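Local atomic coordinates of Xyn30D (PDB entry 4QB6), a protein that probably degrades glucuronoxylan as a modular xylanase, represented here by its attached carbohydrate-binding module, which binds calcium and glucuronic acid-bearing sugars. Residues 63-68 / 126-131. Sequence-based numbering, arbitrary orientation.
With CA (calcium ion), chain C; CA (calcium ion), chain D; GCU (alpha-D-glucopyranuronic acid), chain B.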
loop_
_atom_site.group_PDB
_atom_site.type_symbol
_atom_site.label_atom_id
_atom_site.label_comp_id
_atom_site.label_asym_id
_atom_site.label_seq_id
_atom_site.Cartn_x
_atom_site.Cartn_y
_atom_site.Cartn_z
ATOM N N SER A 63 5.620 -8.329 -11.017
ATOM C CA SER A 63 4.825 -8.686 -12.171
ATOM C C SER A 63 3.735 -7.695 -12.542
ATOM O O SER A 63 3.058 -7.860 -13.547
ATOM C CB SER A 63 4.207 -10.065 -11.969
ATOM O OG SER A 63 3.376 -10.066 -10.830
ATOM N N GLY A 64 3.539 -6.650 -11.727
ATOM C CA GLY A 64 2.537 -5.655 -12.034
ATOM C C GLY A 64 2.330 -4.702 -10.884
ATOM O O GLY A 64 3.228 -4.464 -10.110
ATOM N N TYR A 65 1.115 -4.163 -10.829
ATOM C CA TYR A 65 0.696 -3.275 -9.751
ATOM C C TYR A 65 -0.775 -3.500 -9.547
ATOM O O TYR A 65 -1.436 -4.179 -10.346
ATOM C CB TYR A 65 1.017 -1.798 -10.064
ATOM C CG TYR A 65 0.410 -1.315 -11.347
ATOM C CD1 TYR A 65 -0.879 -0.823 -11.395
ATOM C CD2 TYR A 65 1.127 -1.347 -12.542
ATOM C CE1 TYR A 65 -1.457 -0.423 -12.574
ATOM C CE2 TYR A 65 0.575 -0.933 -13.729
ATOM C CZ TYR A 65 -0.724 -0.461 -13.742
ATOM O OH TYR A 65 -1.263 -0.070 -14.953
ATOM N N VAL A 66 -1.310 -2.922 -8.479
ATOM C CA VAL A 66 -2.751 -3.076 -8.190
ATOM C C VAL A 66 -3.474 -1.777 -8.494
ATOM O O VAL A 66 -3.035 -0.692 -8.069
ATOM C CB VAL A 66 -2.974 -3.508 -6.748
ATOM C CG1 VAL A 66 -4.459 -3.482 -6.413
ATOM C CG2 VAL A 66 -2.386 -4.887 -6.529
ATOM N N ASN A 67 -4.593 -1.894 -9.193
ATOM C CA ASN A 67 -5.473 -0.811 -9.477
ATOM C C ASN A 67 -6.713 -0.958 -8.606
ATOM O O ASN A 67 -7.433 -1.962 -8.714
ATOM C CB ASN A 67 -5.823 -0.880 -10.971
ATOM C CG ASN A 67 -6.751 0.202 -11.390
ATOM O OD1 ASN A 67 -7.238 0.949 -10.570
ATOM N ND2 ASN A 67 -7.038 0.289 -12.680
ATOM N N PHE A 68 -6.949 -0.030 -7.679
ATOM C CA PHE A 68 -8.209 -0.014 -6.911
ATOM C C PHE A 68 -9.337 0.356 -7.840
ATOM O O PHE A 68 -9.231 1.314 -8.559
ATOM C CB PHE A 68 -8.153 1.027 -5.782
ATOM C CG PHE A 68 -7.094 0.804 -4.719
ATOM C CD1 PHE A 68 -7.381 0.076 -3.561
ATOM C CD2 PHE A 68 -5.835 1.403 -4.831
ATOM C CE1 PHE A 68 -6.448 -0.027 -2.565
ATOM C CE2 PHE A 68 -4.911 1.264 -3.811
ATOM C CZ PHE A 68 -5.208 0.539 -2.696
ATOM N N SER A 126 2.583 6.792 -14.959
ATOM C CA SER A 126 3.887 6.110 -15.022
ATOM C C SER A 126 4.990 6.840 -14.268
ATOM O O SER A 126 6.164 6.530 -14.434
ATOM C CB SER A 126 4.288 5.739 -16.452
ATOM O OG SER A 126 4.675 6.859 -17.219
ATOM N N THR A 127 4.609 7.762 -13.391
ATOM C CA THR A 127 5.545 8.337 -12.421
ATOM C C THR A 127 5.281 7.631 -11.100
ATOM O O THR A 127 4.217 7.811 -10.472
ATOM C CB THR A 127 5.408 9.835 -12.230
ATOM O OG1 THR A 127 5.691 10.452 -13.494
ATOM C CG2 THR A 127 6.370 10.342 -11.170
ATOM N N TRP A 128 6.240 6.841 -10.664
ATOM C CA TRP A 128 6.138 6.068 -9.438
ATOM C C TRP A 128 6.825 6.818 -8.333
ATOM O O TRP A 128 8.054 6.966 -8.343
ATOM C CB TRP A 128 6.745 4.687 -9.639
ATOM C CG TRP A 128 6.029 3.913 -10.691
ATOM C CD1 TRP A 128 6.354 3.849 -12.008
ATOM C CD2 TRP A 128 4.816 3.152 -10.541
ATOM N NE1 TRP A 128 5.440 3.069 -12.675
ATOM C CE2 TRP A 128 4.492 2.615 -11.795
ATOM C CE3 TRP A 128 3.994 2.841 -9.447
ATOM C CZ2 TRP A 128 3.367 1.833 -11.999
ATOM C CZ3 TRP A 128 2.874 2.086 -9.663
ATOM C CH2 TRP A 128 2.596 1.562 -10.907
ATOM N N GLY A 129 6.039 7.343 -7.409
ATOM C CA GLY A 129 6.547 8.047 -6.253
ATOM C C GLY A 129 6.528 7.187 -5.025
ATOM O O GLY A 129 6.116 6.020 -5.047
ATOM N N GLU A 130 6.955 7.754 -3.924
ATOM C CA GLU A 130 7.039 7.062 -2.651
ATOM C C GLU A 130 6.387 7.867 -1.566
ATOM O O GLU A 130 6.435 9.113 -1.567
ATOM C CB GLU A 130 8.515 6.762 -2.306
ATOM C CG GLU A 130 9.111 5.722 -3.255
ATOM C CD GLU A 130 10.571 5.358 -3.033
ATOM O OE1 GLU A 130 11.281 6.111 -2.346
ATOM O OE2 GLU A 130 10.990 4.318 -3.596
ATOM N N LYS A 131 5.782 7.172 -0.632
ATOM C CA LYS A 131 5.244 7.788 0.568
ATOM C C LYS A 131 5.552 6.888 1.707
ATOM O O LYS A 131 5.305 5.661 1.627
ATOM C CB LYS A 131 3.753 7.944 0.452
ATOM C CG LYS A 131 3.095 8.392 1.739
ATOM C CD LYS A 131 1.593 8.437 1.573
ATOM C CE LYS A 131 0.900 8.447 2.907
ATOM N NZ LYS A 131 1.072 9.748 3.566
HETATM CA CA CA C . -8.243 2.989 -9.947
HETATM CA CA CA D . 4.584 -4.575 -8.166
HETATM C C1 GCU B . -7.197 5.283 -15.328
HETATM C C2 GCU B . -5.943 4.451 -15.252
HETATM C C3 GCU B . -5.971 3.494 -14.080
HETATM C C4 GCU B . -6.318 4.296 -12.756
HETATM C C5 GCU B . -7.637 5.015 -12.968
HETATM C C6 GCU B . -8.063 5.798 -11.796
HETATM O O2 GCU B . -5.708 3.790 -16.521
HETATM O O3 GCU B . -4.749 2.796 -13.862
HETATM O O4 GCU B . -6.510 3.339 -11.693
HETATM O O5 GCU B . -7.417 5.889 -14.056
HETATM O O6A GCU B . -8.185 5.221 -10.707
HETATM O O6B GCU B . -8.291 6.996 -11.911
HETATM O O HOH W 1 -6.190 2.896 -8.596
HETATM O O HOH W 2 -9.693 2.325 -11.753
#
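The backbones of 63-68 and 126-131 stay well apart: the nearest CA atoms, those of Y65 and W128, are 10.8 Å from each other. Strand 65-68 pairs with 51-54 in a small two-stranded sheet. The other segment runs into strand 128-137, at the edge of a four-stranded antiparallel sheet. Two aromatic side chains bridge the gap. W128 presents the far corner of its six-membered ring, and CH2 lies 3.6 Å from CG of Y65. Y65 meets the indole edge near the indole plane. The ring planes are inclined at 57°, so the pair is oblique. With CG between its backbone N and carbonyl carbon (chi1 57°), the Y65 ring runs past the tryptophan corner. Its base (CB, CG and CD2) makes the contact, and its OH reaches on to Y57, a glucuronate-binding residue and its strongest polar partner. W128 NE1 donates to the carbonyl oxygen of P58. Y65 also packs on N155, another residue of the sugar pocket.

Segment 63-68 serves both calcium ions: G64, just before the strand, binds one, and N67 and F68 in the strand bind the other. The carbonyl oxygen of G64 binds its calcium ion at 2.4 Å, together with E41, E43, T61 and D157. At the other, N67 OD1 and the carbonyl oxygen of F68 each bind calcium at 2.4 Å. E152, two waters and the glucuronic acid share this ion. The sugar gives it O4 and, at 2.4 Å, carboxylate oxygen O6A. N67 ND2 donates to E54, a bond that helps fix the amide's rotation. Through Y57 and N155, Y65 ties the aromatic pair to the calcium-dependent glucuronic acid pocket at one end of the beta-sandwich of this CBM35 module.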